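Local coordinates for structure-specific endonuclease subunit SLX1 (Candida glabrata, PDB 4XLG), which probably serves as the catalytic subunit of the SLX1-SLX4 endonuclease, introducing single-strand cuts in the duplex parts of branched DNA close to junctions with single-stranded DNA, at residues L16-I19 with S20-Q23; L76-Q79 with H80-H84. The protein carries 1 engineered substitution. One frame throughout, in Å; residues are numbered along the deposited sequence. Where two conformers were deposited one is given.

How the contacts relate
Contact 1 (16-23) and contact 2 (76-84) illustrate how a small nuclease domain uses local side-chain geometry at both a turn and a helix. Both belong to the GIY-YIG domain. Contact 1 shapes the turn between strands 12-18 and 25-30, and contact 2 runs along helix 72-84, which packs on the same two strands: Trp82 touches Leu15 and Ile27. The contact centres lie 20 Å apart, and their nearest atoms, about 7 Å apart, do not touch. As in other GIY-YIG nucleases, the active site probably lies where this hairpin and helix meet. The two zinc ions are held instead by the cysteines and histidine of the C-terminal zinc finger.

Contact 1. Residues L16-I19 with S20-Q23; sequences LQSI and SKRQ
Gln17 and Arg22 meet in a local, largely polar contact within the turn that carries the chain from strand 12-18 toward strand 25-30. The Gln17 side chain runs out fully extended (chi1 -179°), which brings its NE2 to the backbone O of Arg22 at 2.9 Å. That bond lies in the carbonyl plane on a lone pair and is nearly straight, with an angle at the hydrogen of 164°. The same amide stacks on one face of the Arg22 guanidinium, the two planes 24° apart. A water extends the pairing, accepting from Arg22 NH2 at 2.8 Å and donating to Gln17 OE1. In the GIY-YIG fold these two strands carry the motifs that name the family, the first here with a cysteine in place of the isoleucine, and the turn joins them. A bend in the Arg22 chain at chi3 folds the guanidinium back over the turn, where NH1 gives a bond of 3.2 Å to Ile19 O, tilted from the carbonyl plane. Asn173 ND2 also bonds to that oxygen. At the start of the turn Lys21 N donates to Ser18 OG at 3.0 Å, and this hydroxyl is hydrogen-bonded to Thr57 O as well.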
ATOM      1  N   LEU B  16      16.889  -2.234   6.168  1.00 20.32           N
ATOM      2  CA  LEU B  16      18.038  -3.150   6.292  1.00 20.74           C
ATOM      3  C   LEU B  16      18.819  -2.726   7.513  1.00 19.35           C
ATOM      4  O   LEU B  16      18.896  -1.552   7.823  1.00 20.79           O
ATOM      5  CB  LEU B  16      18.985  -3.069   5.083  1.00 18.60           C
ATOM      6  CG  LEU B  16      18.351  -3.191   3.690  1.00 17.57           C
ATOM      7  CD1 LEU B  16      19.548  -3.100   2.630  1.00 21.64           C
ATOM      8  CD2 LEU B  16      17.537  -4.534   3.608  1.00 17.56           C
ATOM      9  N   GLN B  17      19.397  -3.712   8.182  1.00 19.02           N
ATOM     10  CA  GLN B  17      20.336  -3.465   9.258  1.00 18.37           C
ATOM     11  C   GLN B  17      21.580  -4.276   8.953  1.00 19.11           C
ATOM     12  O   GLN B  17      21.493  -5.473   8.753  1.00 20.13           O
ATOM     13  CB  GLN B  17      19.728  -3.896  10.592  1.00 18.77           C
ATOM     14  CG  GLN B  17      20.718  -3.622  11.803  1.00 20.40           C
ATOM     15  CD  GLN B  17      20.087  -4.019  13.153  1.00 24.48           C
ATOM     16  OE1 GLN B  17      19.031  -4.676  13.200  1.00 24.92           O
ATOM     17  NE2 GLN B  17      20.738  -3.632  14.226  1.00 25.00           N
ATOM     18  N   SER B  18      22.741  -3.629   8.917  1.00 19.23           N
ATOM     19  CA  SER B  18      23.970  -4.388   8.632  1.00 19.93           C
ATOM     20  C   SER B  18      24.170  -5.501   9.669  1.00 22.15           C
ATOM     21  O   SER B  18      23.993  -5.295  10.908  1.00 19.92           O
ATOM     22  CB  SER B  18      25.177  -3.420   8.618  1.00 20.38           C
ATOM     23  OG  SER B  18      26.396  -4.180   8.548  1.00 21.22           O
ATOM     24  N   ILE B  19      24.568  -6.691   9.212  1.00 19.11           N
ATOM     25  CA  ILE B  19      24.771  -7.754  10.214  1.00 19.49           C
ATOM     26  C   ILE B  19      25.979  -7.500  11.094  1.00 21.45           C
ATOM     27  O   ILE B  19      25.911  -7.637  12.315  1.00 21.01           O
ATOM     28  CB  ILE B  19      24.852  -9.141   9.479  1.00 19.22           C
ATOM     29  CG1 ILE B  19      23.458  -9.377   8.869  1.00 18.97           C
ATOM     30  CG2 ILE B  19      25.231 -10.297  10.446  1.00 19.84           C
ATOM     31  CD1 ILE B  19      23.505 -10.467   7.701  1.00 20.37           C
ATOM     32  N   SER B  20      27.073  -7.084  10.500  1.00 20.75           N
ATOM     33  CA  SER B  20      28.290  -6.815  11.284  0.76 21.79           C
ATOM     34  C   SER B  20      28.249  -5.412  11.912  1.00 24.51           C
ATOM     35  O   SER B  20      28.728  -5.235  13.037  1.00 23.99           O
ATOM     36  CB  SER B  20      29.534  -6.974  10.369  0.76 22.14           C
ATOM     37  OG  SER B  20      30.749  -6.781  11.081  0.76 23.25           O
ATOM     38  N   LYS B  21      27.773  -4.407  11.171  1.00 24.18           N
ATOM     39  CA  LYS B  21      27.863  -2.996  11.664  1.00 23.60           C
ATOM     40  C   LYS B  21      26.457  -2.650  12.133  1.00 25.48           C
ATOM     41  O   LYS B  21      25.651  -2.116  11.398  1.00 26.43           O
ATOM     42  CB  LYS B  21      28.337  -2.044  10.535  1.00 23.83           C
ATOM     43  CG  LYS B  21      29.800  -2.365  10.241  1.00 28.32           C
ATOM     44  CD  LYS B  21      30.508  -1.448   9.213  1.00 32.27           C
ATOM     45  CE  LYS B  21      30.962  -0.213   9.807  1.00 40.55           C
ATOM     46  NZ  LYS B  21      32.006   0.445   8.928  1.00 38.22           N
ATOM     47  N   ARG B  22      26.168  -2.976  13.388  1.00 26.72           N
ATOM     48  CA  ARG B  22      24.761  -3.075  13.731  1.00 25.92           C
ATOM     49  C   ARG B  22      24.070  -1.717  13.919  1.00 28.83           C
ATOM     50  O   ARG B  22      22.851  -1.701  14.057  1.00 29.68           O
ATOM     51  CB  ARG B  22      24.619  -3.898  14.975  1.00 30.18           C
ATOM     52  CG  ARG B  22      25.192  -5.290  14.613  1.00 30.44           C
ATOM     53  CD  ARG B  22      24.685  -6.250  15.536  1.00 34.42           C
ATOM     54  NE  ARG B  22      23.231  -6.377  15.538  1.00 31.47           N
ATOM     55  CZ  ARG B  22      22.466  -6.740  14.506  1.00 36.73           C
ATOM     56  NH1 ARG B  22      22.967  -6.888  13.304  1.00 31.23           N
ATOM     57  NH2 ARG B  22      21.160  -6.926  14.691  1.00 28.27           N
ATOM     58  N   GLN B  23      24.838  -0.621  13.916  1.00 27.79           N
ATOM     59  CA  GLN B  23      24.222   0.733  13.891  1.00 27.59           C
ATOM     60  C   GLN B  23      24.023   1.249  12.470  1.00 28.46           C
ATOM     61  O   GLN B  23      23.558   2.370  12.306  1.00 26.94           O
ATOM     62  CB  GLN B  23      25.062   1.754  14.702  1.00 29.68           C
ATOM     63  CG  GLN B  23      25.187   1.267  16.124  1.00 34.01           C
ATOM     64  CD  GLN B  23      26.126   2.118  16.995  1.00 51.61           C
ATOM     65  OE1 GLN B  23      25.882   3.284  17.196  1.00 56.03           O
ATOM     66  NE2 GLN B  23      27.187   1.511  17.512  1.00 62.03           N
TER
HETATM   67  O   HOH W   1      18.644  -7.443  13.553  1.00 23.29           O
HETATM   68  O   HOH W   2      21.403  -7.308  11.357  1.00 27.76           O
HETATM   69  O   HOH W   3      20.361  -4.843  16.951  1.00 40.49           O

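Contact 2. Residues L76-Q79 with H80-H84. Engineered in segment 76-79: Gln79 (natural residue Glu).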
ATOM      1  N   LEU B  76       7.127   5.136  -2.834  1.00 22.20           N
ATOM      2  CA  LEU B  76       8.235   6.121  -2.779  1.00 23.30           C
ATOM      3  C   LEU B  76       7.902   7.268  -1.823  1.00 26.55           C
ATOM      4  O   LEU B  76       8.765   7.808  -1.130  1.00 26.57           O
ATOM      5  CB  LEU B  76       8.490   6.714  -4.184  1.00 25.34           C
ATOM      6  CG  LEU B  76       9.150   5.712  -5.143  1.00 28.52           C
ATOM      7  CD1 LEU B  76       9.116   6.194  -6.620  1.00 33.25           C
ATOM      8  CD2 LEU B  76      10.573   5.420  -4.664  1.00 31.65           C
ATOM      9  N   GLN B  77       6.649   7.694  -1.825  1.00 24.71           N
ATOM     10  CA  GLN B  77       6.237   8.707  -0.844  1.00 24.75           C
ATOM     11  C   GLN B  77       6.511   8.248   0.580  1.00 24.90           C
ATOM     12  O   GLN B  77       7.019   9.042   1.397  1.00 26.82           O
ATOM     13  CB  GLN B  77       4.752   9.060  -0.984  1.00 25.35           C
ATOM     14  CG  GLN B  77       4.447   9.765  -2.282  1.00 29.34           C
ATOM     15  CD  GLN B  77       2.955   9.906  -2.481  1.00 31.57           C
ATOM     16  OE1 GLN B  77       2.234   8.918  -2.566  1.00 28.94           O
ATOM     17  NE2 GLN B  77       2.484  11.139  -2.501  1.00 35.27           N
ATOM     18  N   PHE B  78       6.153   7.004   0.873  1.00 24.46           N
ATOM     19  CA  PHE B  78       6.417   6.432   2.214  1.00 25.94           C
ATOM     20  C   PHE B  78       7.903   6.348   2.469  1.00 25.41           C
ATOM     21  O   PHE B  78       8.409   6.771   3.509  1.00 24.59           O
ATOM     22  CB  PHE B  78       5.786   5.032   2.306  1.00 23.55           C
ATOM     23  CG  PHE B  78       5.747   4.484   3.682  1.00 23.80           C
ATOM     24  CD1 PHE B  78       6.836   3.790   4.191  1.00 24.07           C
ATOM     25  CD2 PHE B  78       4.598   4.582   4.438  1.00 24.98           C
ATOM     26  CE1 PHE B  78       6.781   3.222   5.472  1.00 27.49           C
ATOM     27  CE2 PHE B  78       4.535   4.031   5.714  1.00 28.30           C
ATOM     28  CZ  PHE B  78       5.641   3.349   6.240  1.00 27.85           C
ATOM     29  N   GLN B  79       8.618   5.821   1.487  1.00 25.01           N
ATOM     30  CA  GLN B  79      10.082   5.693   1.649  1.00 25.46           C
ATOM     31  C   GLN B  79      10.746   7.038   1.943  1.00 27.36           C
ATOM     32  O   GLN B  79      11.576   7.160   2.846  1.00 27.56           O
ATOM     33  CB  GLN B  79      10.692   5.112   0.367  1.00 26.28           C
ATOM     34  CG  GLN B  79      12.258   4.931   0.505  1.00 27.84           C
ATOM     35  CD  GLN B  79      12.887   4.895  -0.829  1.00 33.60           C
ATOM     36  OE1 GLN B  79      12.387   4.245  -1.725  1.00 28.40           O
ATOM     37  NE2 GLN B  79      13.957   5.649  -1.007  1.00 36.14           N
ATOM     38  N   HIS B  80      10.396   8.048   1.164  1.00 25.18           N
ATOM     39  CA  HIS B  80      11.047   9.335   1.360  1.00 28.54           C
ATOM     40  C   HIS B  80      10.660   9.948   2.696  1.00 31.90           C
ATOM     41  O   HIS B  80      11.482  10.587   3.337  1.00 31.42           O
ATOM     42  CB  HIS B  80      10.696  10.266   0.175  1.00 33.27           C
ATOM     43  CG  HIS B  80      11.274   9.782  -1.119  1.00 40.33           C
ATOM     44  ND1 HIS B  80      10.744  10.106  -2.351  1.00 43.57           N
ATOM     45  CD2 HIS B  80      12.329   8.962  -1.367  1.00 42.44           C
ATOM     46  CE1 HIS B  80      11.451   9.513  -3.300  1.00 45.63           C
ATOM     47  NE2 HIS B  80      12.420   8.818  -2.731  1.00 44.84           N
ATOM     48  N   ALA B  81       9.407   9.765   3.112  1.00 28.65           N
ATOM     49  CA  ALA B  81       8.975  10.317   4.408  1.00 30.71           C
ATOM     50  C   ALA B  81       9.740   9.604   5.558  1.00 28.90           C
ATOM     51  O   ALA B  81      10.172  10.241   6.546  1.00 30.91           O
ATOM     52  CB  ALA B  81       7.464  10.131   4.553  1.00 30.92           C
ATOM     53  N   TRP B  82       9.859   8.299   5.408  1.00 28.55           N
ATOM     54  CA  TRP B  82      10.516   7.452   6.408  1.00 27.47           C
ATOM     55  C   TRP B  82      11.996   7.889   6.527  1.00 32.36           C
ATOM     56  O   TRP B  82      12.524   8.084   7.641  1.00 31.16           O
ATOM     57  CB  TRP B  82      10.363   5.984   5.985  1.00 24.31           C
ATOM     58  CG  TRP B  82      10.843   4.969   7.019  1.00 27.16           C
ATOM     59  CD1 TRP B  82      11.289   5.216   8.302  1.00 28.04           C
ATOM     60  CD2 TRP B  82      10.823   3.565   6.850  1.00 26.49           C
ATOM     61  NE1 TRP B  82      11.570   3.995   8.927  1.00 26.35           N
ATOM     62  CE2 TRP B  82      11.280   2.980   8.053  1.00 26.18           C
ATOM     63  CE3 TRP B  82      10.463   2.727   5.774  1.00 25.62           C
ATOM     64  CZ2 TRP B  82      11.439   1.598   8.201  1.00 25.68           C
ATOM     65  CZ3 TRP B  82      10.580   1.350   5.929  1.00 29.01           C
ATOM     66  CH2 TRP B  82      11.063   0.803   7.148  1.00 25.35           C
ATOM     67  N   GLN B  83      12.665   8.080   5.393  1.00 31.19           N
ATOM     68  CA  GLN B  83      14.052   8.589   5.405  1.00 33.92           C
ATOM     69  C   GLN B  83      14.189   9.997   5.923  1.00 38.35           C
ATOM     70  O   GLN B  83      15.203  10.316   6.527  1.00 43.40           O
ATOM     71  CB  GLN B  83      14.658   8.539   3.998  1.00 32.23           C
ATOM     72  CG  GLN B  83      14.797   7.081   3.506  1.00 34.29           C
ATOM     73  CD  GLN B  83      15.233   6.998   2.038  1.00 40.72           C
ATOM     74  OE1 GLN B  83      14.651   7.651   1.152  1.00 40.23           O
ATOM     75  NE2 GLN B  83      16.309   6.248   1.793  1.00 45.12           N
ATOM     76  N   HIS B  84      13.209  10.867   5.694  1.00 34.56           N
ATOM     77  CA  HIS B  84      13.373  12.261   6.076  1.00 37.44           C
ATOM     78  C   HIS B  84      13.164  12.370   7.576  1.00 50.05           C
ATOM     79  O   HIS B  84      13.793  13.207   8.237  1.00 60.63           O
ATOM     80  CB  HIS B  84      12.408  13.192   5.346  1.00 43.02           C
TER
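Leu76 to Gln83 are linked by the i to i+4 pattern of helix 72-84, the GIY-YIG domain helix packed between strands 12-18 and 25-30 and helix 107-118. Four successive backbone bonds carry the helix through this point, from Leu76 O to His80 N, Gln77 O to Ala81 N, Phe78 O to Trp82 N and Gln79 O to Gln83 N.

The buried flank is aromatic. CE1 of Phe78 comes within 3.7 Å of Trp82 CE3, which sits at the edge of the Phe78 ring; the ring planes are 77° apart and the centroids 5.9 Å. Phe69 and Phe123 make edge-to-face contacts with Phe78, while Trp82 NE1 is bonded to Lys110 O of helix 107-118.

On the outer flank the His80 ring folds back toward the preceding turn because its CG stands beside the backbone N (chi1 -66°). One ring face thus lies over Leu76 O, 3.2 Å from CG, a packing contact without a hydrogen bond to the ring; that oxygen accepts the His80 backbone N-H.

Gln79, an engineered residue that is Glu in the natural sequence, reaches along the helix with its chain extended. In GIY-YIG nucleases a glutamate of this helix binds the divalent metal, and the natural Glu is consistent with that role, though no metal is seen here. The two ends of the Gln79 amide have separate partners: OE1 is hydrogen-bonded to Ser29 OG, and NE2 donates to Gln83 OE1 at 3.0 Å. Gln83 OE1 lies in the Gln79 amide plane, while NE2 stands above the Gln83 carbonyl plane and not on a lone pair.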